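Local structure of acetylxylan esterase A (Aspergillus awamori, 5X6S) at residues A[191-196]-A[269-274]; A[235-240]-A[262-267]. The protein removes acetyl side groups from the backbone of acetylated xylans by hydrolysis, acting as a secreted serine esterase in the breakdown of plant cell-wall polysaccharide. One frame throughout, in Å; residues are numbered along the deposited sequence.

Contact 1. Residues A[191-196]-A[269-274]; sequences RPRMQI and MEWFGF
The indole of W271 is sandwiched between two side chains of strand 193-199. One face receives the R193 guanidinium, whose CZ stands 4.6 Å from the centroid of the six-membered ring of W271 and almost on its normal, a cation-pi contact. The opposite face carries Q195: its CB makes a CH-pi contact with the five-membered ring of W271, 3.5 Å from Q195 CB to the ring centroid, and its amide stacks near CG and CB of W271 at 25° to the ring. At the edge of the indole, in its plane, lies M194 N, and M194 O is 3.4 Å from W271 CZ2. The guanidinium is tilted 72° to the indole, so that NH1, not the flat of the group, comes down over the ring.

The bend at chi3 of R193 turns the group back over the ring and lets its end reach the helix terminus. There R193 NH1 and NH2 both donate to the carbonyl O of W271, each nitrogen 2.9 Å from that oxygen, which lies at the guanidinium edge, in its plane. W271 thus offers both ring and carbonyl to one cation, whose charge should be favoured by the C-terminal end of the helix dipole.

With CG anti to its backbone N (chi1 176°), W271 projects onto the strand. W271 NE1 makes a weak bond to R193 O, 3.3 Å away, but its main acceptor is A139 O on strand 138-142. The Q195 amide, buried, is satisfied by T140 and Q250, which fixes its orientation under the indole. G273, with positive phi, is the first residue past the helix.

The C-terminal helix is pinned by its tryptophan across strands 138-142, 193-199 and 249-254, a helix-on-sheet contact of the alpha/beta-hydrolase fold.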
ATOM      1  N   ARG A 191       0.269   2.430   7.516  1.00 22.14           N
ATOM      2  CA  ARG A 191       1.064   1.458   8.296  1.00 20.52           C
ATOM      3  C   ARG A 191       0.150   0.300   8.777  1.00 19.09           C
ATOM      4  O   ARG A 191      -1.072   0.508   8.912  1.00 18.38           O
ATOM      5  CB  ARG A 191       1.686   2.137   9.495  1.00 20.55           C
ATOM      6  CG  ARG A 191       2.458   3.436   9.200  1.00 20.59           C
ATOM      7  CD  ARG A 191       2.959   4.075  10.506  1.00 20.63           C
ATOM      8  NE  ARG A 191       3.851   5.191  10.216  1.00 20.73           N
ATOM      9  CZ  ARG A 191       5.172   5.111  10.120  1.00 23.13           C
ATOM     10  NH1 ARG A 191       5.781   3.969  10.328  1.00 21.63           N
ATOM     11  NH2 ARG A 191       5.894   6.197   9.794  1.00 22.12           N
ATOM     12  N   PRO A 192       0.710  -0.886   9.033  1.00 18.05           N
ATOM     13  CA  PRO A 192      -0.218  -1.951   9.487  1.00 19.05           C
ATOM     14  C   PRO A 192      -0.835  -1.682  10.871  1.00 18.00           C
ATOM     15  O   PRO A 192      -0.128  -1.193  11.778  1.00 18.97           O
ATOM     16  CB  PRO A 192       0.676  -3.203   9.548  1.00 18.91           C
ATOM     17  CG  PRO A 192       2.086  -2.669   9.675  1.00 18.03           C
ATOM     18  CD  PRO A 192       2.093  -1.372   8.915  1.00 19.47           C
ATOM     19  N   ARG A 193      -2.096  -2.067  11.027  1.00 18.30           N
ATOM     20  CA  ARG A 193      -2.735  -2.148  12.350  1.00 18.14           C
ATOM     21  C   ARG A 193      -1.987  -3.231  13.152  1.00 18.17           C
ATOM     22  O   ARG A 193      -1.834  -4.354  12.665  1.00 17.81           O
ATOM     23  CB  ARG A 193      -4.193  -2.497  12.194  1.00 17.53           C
ATOM     24  CG  ARG A 193      -5.002  -1.534  11.374  1.00 19.92           C
ATOM     25  CD  ARG A 193      -6.467  -2.025  11.239  1.00 21.02           C
ATOM     26  NE  ARG A 193      -6.639  -3.135  10.273  1.00 23.33           N
ATOM     27  CZ  ARG A 193      -6.766  -4.419  10.610  1.00 21.44           C
ATOM     28  NH1 ARG A 193      -6.745  -4.777  11.869  1.00 17.71           N
ATOM     29  NH2 ARG A 193      -6.901  -5.349   9.667  1.00 21.88           N
ATOM     30  N   MET A 194      -1.504  -2.896  14.355  1.00 17.84           N
ATOM     31  CA  MET A 194      -0.680  -3.759  15.156  1.00 18.06           C
ATOM     32  C   MET A 194      -1.452  -4.450  16.284  1.00 19.05           C
ATOM     33  O   MET A 194      -2.172  -3.801  17.032  1.00 18.68           O
ATOM     34  CB  MET A 194       0.483  -2.995  15.768  1.00 17.16           C
ATOM     35  CG  MET A 194       1.371  -2.236  14.810  1.00 18.35           C
ATOM     36  SD  MET A 194       2.097  -3.328  13.521  1.00 18.66           S
ATOM     37  CE  MET A 194       3.138  -4.322  14.521  1.00 16.51           C
ATOM     38  N   GLN A 195      -1.245  -5.756  16.424  1.00 18.31           N
ATOM     39  CA  GLN A 195      -1.781  -6.549  17.531  1.00 18.61           C
ATOM     40  C   GLN A 195      -0.638  -7.263  18.181  1.00 18.43           C
ATOM     41  O   GLN A 195       0.073  -8.068  17.529  1.00 18.19           O
ATOM     42  CB  GLN A 195      -2.801  -7.560  17.004  1.00 19.29           C
ATOM     43  CG  GLN A 195      -3.417  -8.438  18.051  1.00 19.27           C
ATOM     44  CD  GLN A 195      -4.399  -9.427  17.426  1.00 21.30           C
ATOM     45  OE1 GLN A 195      -4.002 -10.309  16.628  1.00 20.07           O
ATOM     46  NE2 GLN A 195      -5.680  -9.267  17.737  1.00 18.23           N
ATOM     47  N   ILE A 196      -0.432  -6.984  19.473  1.00 18.43           N
ATOM     48  CA  ILE A 196       0.752  -7.412  20.229  1.00 17.63           C
ATOM     49  C   ILE A 196       0.357  -8.357  21.379  1.00 19.33           C
ATOM     50  O   ILE A 196      -0.316  -7.927  22.329  1.00 19.77           O
ATOM     51  CB  ILE A 196       1.498  -6.182  20.818  1.00 18.00           C
ATOM     52  CG1 ILE A 196       1.666  -5.088  19.764  1.00 17.89           C
ATOM     53  CG2 ILE A 196       2.798  -6.580  21.549  1.00 17.10           C
ATOM     54  CD1 ILE A 196       2.467  -5.470  18.510  1.00 18.26           C
ATOM     55  N   MET A 269      -7.224 -14.426  11.998  1.00 18.69           N
ATOM     56  CA  MET A 269      -8.168 -14.255  10.901  1.00 17.70           C
ATOM     57  C   MET A 269      -9.110 -13.051  11.083  1.00 19.67           C
ATOM     58  O   MET A 269      -9.463 -12.339  10.119  1.00 18.62           O
ATOM     59  CB  MET A 269      -8.966 -15.558  10.663  1.00 17.76           C
ATOM     60  CG  MET A 269      -8.148 -16.785  10.246  1.00 17.68           C
ATOM     61  SD  MET A 269      -7.096 -16.490   8.773  1.00 18.88           S
ATOM     62  CE  MET A 269      -5.538 -16.025   9.513  1.00 15.49           C
ATOM     63  N   GLU A 270      -9.540 -12.858  12.326  1.00 20.80           N
ATOM     64  CA  GLU A 270     -10.446 -11.776  12.699  1.00 21.53           C
ATOM     65  C   GLU A 270      -9.697 -10.441  12.663  1.00 19.87           C
ATOM     66  O   GLU A 270     -10.210  -9.480  12.127  1.00 19.80           O
ATOM     67  CB  GLU A 270     -11.007 -12.025  14.094  1.00 22.08           C
ATOM     68  CG  GLU A 270     -12.064 -13.106  14.112  1.00 25.89           C
ATOM     69  CD  GLU A 270     -12.517 -13.494  15.526  1.00 28.82           C
ATOM     70  OE1 GLU A 270     -12.317 -12.707  16.478  1.00 30.15           O
ATOM     71  OE2 GLU A 270     -13.035 -14.612  15.669  1.00 34.84           O
ATOM     72  N   TRP A 271      -8.465 -10.411  13.202  1.00 19.17           N
ATOM     73  CA  TRP A 271      -7.685  -9.170  13.232  1.00 18.56           C
ATOM     74  C   TRP A 271      -7.337  -8.739  11.811  1.00 18.98           C
ATOM     75  O   TRP A 271      -7.434  -7.554  11.433  1.00 17.47           O
ATOM     76  CB  TRP A 271      -6.413  -9.367  14.053  1.00 20.04           C
ATOM     77  CG  TRP A 271      -5.492  -8.185  14.076  1.00 19.93           C
ATOM     78  CD1 TRP A 271      -4.223  -8.121  13.613  1.00 18.72           C
ATOM     79  CD2 TRP A 271      -5.811  -6.869  14.564  1.00 21.33           C
ATOM     80  NE1 TRP A 271      -3.710  -6.872  13.812  1.00 19.75           N
ATOM     81  CE2 TRP A 271      -4.670  -6.082  14.404  1.00 20.41           C
ATOM     82  CE3 TRP A 271      -6.951  -6.297  15.157  1.00 21.56           C
ATOM     83  CZ2 TRP A 271      -4.624  -4.751  14.799  1.00 21.12           C
ATOM     84  CZ3 TRP A 271      -6.882  -4.940  15.553  1.00 20.20           C
ATOM     85  CH2 TRP A 271      -5.745  -4.209  15.357  1.00 18.96           C
ATOM     86  N   PHE A 272      -6.935  -9.722  11.004  1.00 18.37           N
ATOM     87  CA  PHE A 272      -6.583  -9.468   9.623  1.00 18.25           C
ATOM     88  C   PHE A 272      -7.790  -9.055   8.833  1.00 19.25           C
ATOM     89  O   PHE A 272      -7.665  -8.207   7.980  1.00 20.94           O
ATOM     90  CB  PHE A 272      -5.946 -10.686   8.963  1.00 17.31           C
ATOM     91  CG  PHE A 272      -4.668 -11.131   9.570  1.00 17.30           C
ATOM     92  CD1 PHE A 272      -3.968 -10.340  10.425  1.00 16.19           C
ATOM     93  CD2 PHE A 272      -4.139 -12.387   9.241  1.00 17.08           C
ATOM     94  CE1 PHE A 272      -2.792 -10.773  10.983  1.00 17.16           C
ATOM     95  CE2 PHE A 272      -2.956 -12.848   9.780  1.00 15.67           C
ATOM     96  CZ  PHE A 272      -2.253 -12.024  10.660  1.00 17.33           C
ATOM     97  N   GLY A 273      -8.953  -9.656   9.103  1.00 20.59           N
ATOM     98  CA  GLY A 273     -10.195  -9.343   8.387  1.00 21.21           C
ATOM     99  C   GLY A 273     -10.681 -10.450   7.483  1.00 22.10           C
ATOM    100  O   GLY A 273     -11.694 -10.300   6.790  1.00 21.56           O
ATOM    101  N   PHE A 274      -9.968 -11.581   7.457  1.00 21.27           N
ATOM    102  CA  PHE A 274     -10.436 -12.708   6.645  1.00 22.46           C
ATOM    103  C   PHE A 274     -11.743 -13.228   7.217  1.00 23.66           C
ATOM    104  O   PHE A 274     -12.627 -13.612   6.445  1.00 22.97           O
ATOM    105  CB  PHE A 274      -9.433 -13.845   6.552  1.00 21.05           C
ATOM    106  CG  PHE A 274      -8.190 -13.505   5.742  1.00 20.18           C
ATOM    107  CD1 PHE A 274      -8.274 -13.271   4.373  1.00 20.13           C
ATOM    108  CD2 PHE A 274      -6.949 -13.413   6.356  1.00 18.05           C
ATOM    109  CE1 PHE A 274      -7.118 -12.969   3.631  1.00 19.73           C
ATOM    110  CE2 PHE A 274      -5.795 -13.096   5.627  1.00 18.10           C
ATOM    111  CZ  PHE A 274      -5.890 -12.881   4.252  1.00 18.40           C
TER

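Contact 2. Residues A[235-240]-A[262-267]; sequences TPQTNY and PIHGDK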
ATOM      1  N   THR A 235     -10.206 -11.926  27.382  1.00 23.79           N
ATOM      2  CA  THR A 235     -10.390 -11.753  25.948  1.00 23.49           C
ATOM      3  C   THR A 235      -8.990 -11.821  25.300  1.00 23.98           C
ATOM      4  O   THR A 235      -8.119 -11.066  25.679  1.00 23.15           O
ATOM      5  CB  THR A 235     -11.057 -10.390  25.670  1.00 25.08           C
ATOM      6  OG1 THR A 235     -12.355 -10.320  26.290  1.00 23.77           O
ATOM      7  CG2 THR A 235     -11.212 -10.128  24.145  1.00 24.64           C
ATOM      8  N   PRO A 236      -8.746 -12.760  24.354  1.00 24.36           N
ATOM      9  CA  PRO A 236      -9.695 -13.716  23.737  1.00 24.47           C
ATOM     10  C   PRO A 236     -10.073 -14.927  24.590  1.00 25.49           C
ATOM     11  O   PRO A 236     -10.927 -15.693  24.166  1.00 26.66           O
ATOM     12  CB  PRO A 236      -8.945 -14.176  22.469  1.00 22.94           C
ATOM     13  CG  PRO A 236      -7.524 -14.148  22.917  1.00 23.93           C
ATOM     14  CD  PRO A 236      -7.385 -12.927  23.805  1.00 23.15           C
ATOM     15  N   GLN A 237      -9.459 -15.116  25.759  1.00 25.20           N
ATOM     16  CA  GLN A 237      -9.804 -16.276  26.648  1.00 24.87           C
ATOM     17  C   GLN A 237      -9.443 -15.935  28.090  1.00 25.76           C
ATOM     18  O   GLN A 237      -8.837 -14.891  28.345  1.00 25.40           O
ATOM     19  CB  GLN A 237      -9.031 -17.546  26.245  1.00 24.91           C
ATOM     20  CG  GLN A 237      -7.545 -17.549  26.631  1.00 24.19           C
ATOM     21  CD  GLN A 237      -6.754 -18.615  25.909  1.00 25.60           C
ATOM     22  OE1 GLN A 237      -6.612 -18.541  24.714  1.00 27.26           O
ATOM     23  NE2 GLN A 237      -6.224 -19.576  26.623  1.00 25.11           N
ATOM     24  N   THR A 238      -9.745 -16.864  29.011  1.00 26.37           N
ATOM     25  CA  THR A 238      -9.481 -16.688  30.435  1.00 26.55           C
ATOM     26  C   THR A 238      -8.042 -16.297  30.666  1.00 27.47           C
ATOM     27  O   THR A 238      -7.120 -16.918  30.122  1.00 26.96           O
ATOM     28  CB  THR A 238      -9.831 -17.986  31.225  1.00 26.82           C
ATOM     29  OG1 THR A 238     -11.205 -18.279  30.985  1.00 26.16           O
ATOM     30  CG2 THR A 238      -9.561 -17.849  32.722  1.00 29.28           C
ATOM     31  N   ASN A 239      -7.861 -15.229  31.456  1.00 25.70           N
ATOM     32  CA  ASN A 239      -6.574 -14.750  31.886  1.00 25.36           C
ATOM     33  C   ASN A 239      -5.762 -14.027  30.804  1.00 24.52           C
ATOM     34  O   ASN A 239      -4.621 -13.645  31.042  1.00 24.48           O
ATOM     35  CB  ASN A 239      -5.755 -15.840  32.538  1.00 26.71           C
ATOM     36  CG  ASN A 239      -6.287 -16.196  33.932  1.00 29.79           C
ATOM     37  OD1 ASN A 239      -6.895 -15.365  34.616  1.00 31.21           O
ATOM     38  ND2 ASN A 239      -6.075 -17.429  34.333  1.00 33.93           N
ATOM     39  N   TYR A 240      -6.380 -13.850  29.638  1.00 24.47           N
ATOM     40  CA  TYR A 240      -5.848 -12.936  28.652  1.00 24.35           C
ATOM     41  C   TYR A 240      -6.630 -11.616  28.790  1.00 24.42           C
ATOM     42  O   TYR A 240      -7.840 -11.626  28.945  1.00 23.94           O
ATOM     43  CB  TYR A 240      -6.077 -13.496  27.264  1.00 23.28           C
ATOM     44  CG  TYR A 240      -5.135 -14.575  26.814  1.00 23.71           C
ATOM     45  CD1 TYR A 240      -4.934 -15.722  27.559  1.00 23.57           C
ATOM     46  CD2 TYR A 240      -4.476 -14.475  25.583  1.00 23.32           C
ATOM     47  CE1 TYR A 240      -4.083 -16.721  27.122  1.00 23.93           C
ATOM     48  CE2 TYR A 240      -3.606 -15.472  25.142  1.00 21.00           C
ATOM     49  CZ  TYR A 240      -3.433 -16.601  25.882  1.00 23.91           C
ATOM     50  OH  TYR A 240      -2.573 -17.598  25.424  1.00 22.58           O
ATOM     51  N   PRO A 262       0.901 -18.937  22.675  1.00 20.97           N
ATOM     52  CA  PRO A 262       0.552 -19.814  21.522  1.00 21.14           C
ATOM     53  C   PRO A 262      -0.240 -19.029  20.489  1.00 21.66           C
ATOM     54  O   PRO A 262      -1.010 -18.169  20.852  1.00 21.14           O
ATOM     55  CB  PRO A 262      -0.381 -20.889  22.121  1.00 21.47           C
ATOM     56  CG  PRO A 262      -0.507 -20.586  23.595  1.00 23.28           C
ATOM     57  CD  PRO A 262       0.348 -19.405  23.965  1.00 21.44           C
ATOM     58  N   ILE A 263      -0.080 -19.366  19.212  1.00 19.93           N
ATOM     59  CA  ILE A 263      -0.777 -18.691  18.153  1.00 19.62           C
ATOM     60  C   ILE A 263      -2.279 -18.923  18.276  1.00 20.98           C
ATOM     61  O   ILE A 263      -2.738 -20.051  18.476  1.00 20.97           O
ATOM     62  CB  ILE A 263      -0.331 -19.264  16.779  1.00 19.53           C
ATOM     63  CG1 ILE A 263       1.136 -18.987  16.509  1.00 19.15           C
ATOM     64  CG2 ILE A 263      -1.200 -18.699  15.660  1.00 19.91           C
ATOM     65  CD1 ILE A 263       1.690 -19.782  15.338  1.00 18.96           C
ATOM     66  N   HIS A 264      -3.068 -17.859  18.159  1.00 21.01           N
ATOM     67  CA  HIS A 264      -4.490 -17.959  18.148  1.00 19.97           C
ATOM     68  C   HIS A 264      -4.901 -17.718  16.692  1.00 20.95           C
ATOM     69  O   HIS A 264      -5.276 -16.606  16.310  1.00 20.78           O
ATOM     70  CB  HIS A 264      -5.144 -16.932  19.082  1.00 20.12           C
ATOM     71  CG  HIS A 264      -4.940 -17.215  20.540  1.00 18.67           C
ATOM     72  ND1 HIS A 264      -3.698 -17.420  21.100  1.00 20.82           N
ATOM     73  CD2 HIS A 264      -5.835 -17.369  21.544  1.00 20.04           C
ATOM     74  CE1 HIS A 264      -3.833 -17.676  22.391  1.00 21.46           C
ATOM     75  NE2 HIS A 264      -5.123 -17.642  22.683  1.00 21.01           N
ATOM     76  N   GLY A 265      -4.855 -18.772  15.882  1.00 21.23           N
ATOM     77  CA  GLY A 265      -5.101 -18.654  14.434  1.00 19.21           C
ATOM     78  C   GLY A 265      -6.467 -18.060  14.043  1.00 20.25           C
ATOM     79  O   GLY A 265      -6.536 -17.185  13.178  1.00 16.87           O
ATOM     80  N   ASP A 266      -7.568 -18.507  14.677  1.00 20.63           N
ATOM     81  CA  ASP A 266      -8.844 -17.920  14.332  1.00 21.03           C
ATOM     82  C   ASP A 266      -8.888 -16.416  14.680  1.00 20.40           C
ATOM     83  O   ASP A 266      -9.445 -15.614  13.926  1.00 20.45           O
ATOM     84  CB  ASP A 266     -10.043 -18.635  14.997  1.00 23.96           C
ATOM     85  CG  ASP A 266     -10.098 -20.155  14.695  1.00 27.34           C
ATOM     86  OD1 ASP A 266      -9.471 -20.652  13.764  1.00 30.45           O
ATOM     87  OD2 ASP A 266     -10.785 -20.862  15.450  1.00 33.65           O
ATOM     88  N   LYS A 267      -8.299 -16.061  15.809  1.00 19.43           N
ATOM     89  CA  LYS A 267      -8.200 -14.637  16.208  1.00 20.33           C
ATOM     90  C   LYS A 267      -7.383 -13.803  15.226  1.00 18.63           C
ATOM     91  O   LYS A 267      -7.681 -12.642  14.989  1.00 18.40           O
ATOM     92  CB  LYS A 267      -7.659 -14.484  17.635  1.00 19.85           C
ATOM     93  CG  LYS A 267      -8.498 -15.122  18.747  1.00 24.46           C
ATOM     94  CD  LYS A 267      -9.988 -14.957  18.553  1.00 28.15           C
ATOM     95  CE  LYS A 267     -10.461 -13.598  18.890  1.00 30.12           C
ATOM     96  NZ  LYS A 267     -11.962 -13.606  19.047  1.00 35.18           N
TER
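One hydrogen bond joins the two segments: H264 NE2 donates to Q237 OE1 over 2.7 Å, with an N-H...O angle of 154°. The acceptor lies close to the imidazole plane, whereas NE2 sits above the plane of the Q237 carboxamide. Q237 reaches it with CG wedged between the backbone N and C (chi1 74°) and an extended chain beyond. On the other side of the ring, H264 ND1 donates to P262 O at 2.8 Å. Both nitrogens are thus engaged as donors, which fixes the rotation of the ring and is consistent with a protonated, positively charged imidazole.

Aromatic contact comes from Y240, which meets H264 tip to tip, the ring planes 55° apart. Y240 OH lies at the imidazole edge, 3.3 Å from H264 CE1, and also touches CD of P262.

Aliphatic contact involves P236, which follows a cis peptide bond: P236 CG rests against H264 CD2 at 3.9 Å, and CB against CG and CE of K267. Bends at chi2 and chi3 fold the lysine chain along the proline, while its NZ forms a salt bridge with E270.

H264 is the N-cap residue of helix 265-272, and its backbone N is held by Y142 OH. The type II turn Q237-Y240 leads into strand 240-246, so the contact ties the start of the last helix to the loop between strands 230-232 and 240-246, with P236 and Y240 resting on I252 of strand 249-254.

How the contacts relate
Both contacts hold helix 265-272, contact 1 near its C-terminal end and contact 2 at its N-terminal start, and their centres lie about 14 Å apart. Contact 1 is buried and binds the helix to the central sheet; contact 2 lies at the surface, where a loop takes the place of the strand. The chemistry differs accordingly: in contact 1 the two faces of an indole are covered by a cation and an amide, whereas in contact 2 an imidazole is held through both of its nitrogens, with a tyrosine hydroxyl at its edge. In sequence, both segments of contact 2 fall between those of contact 1.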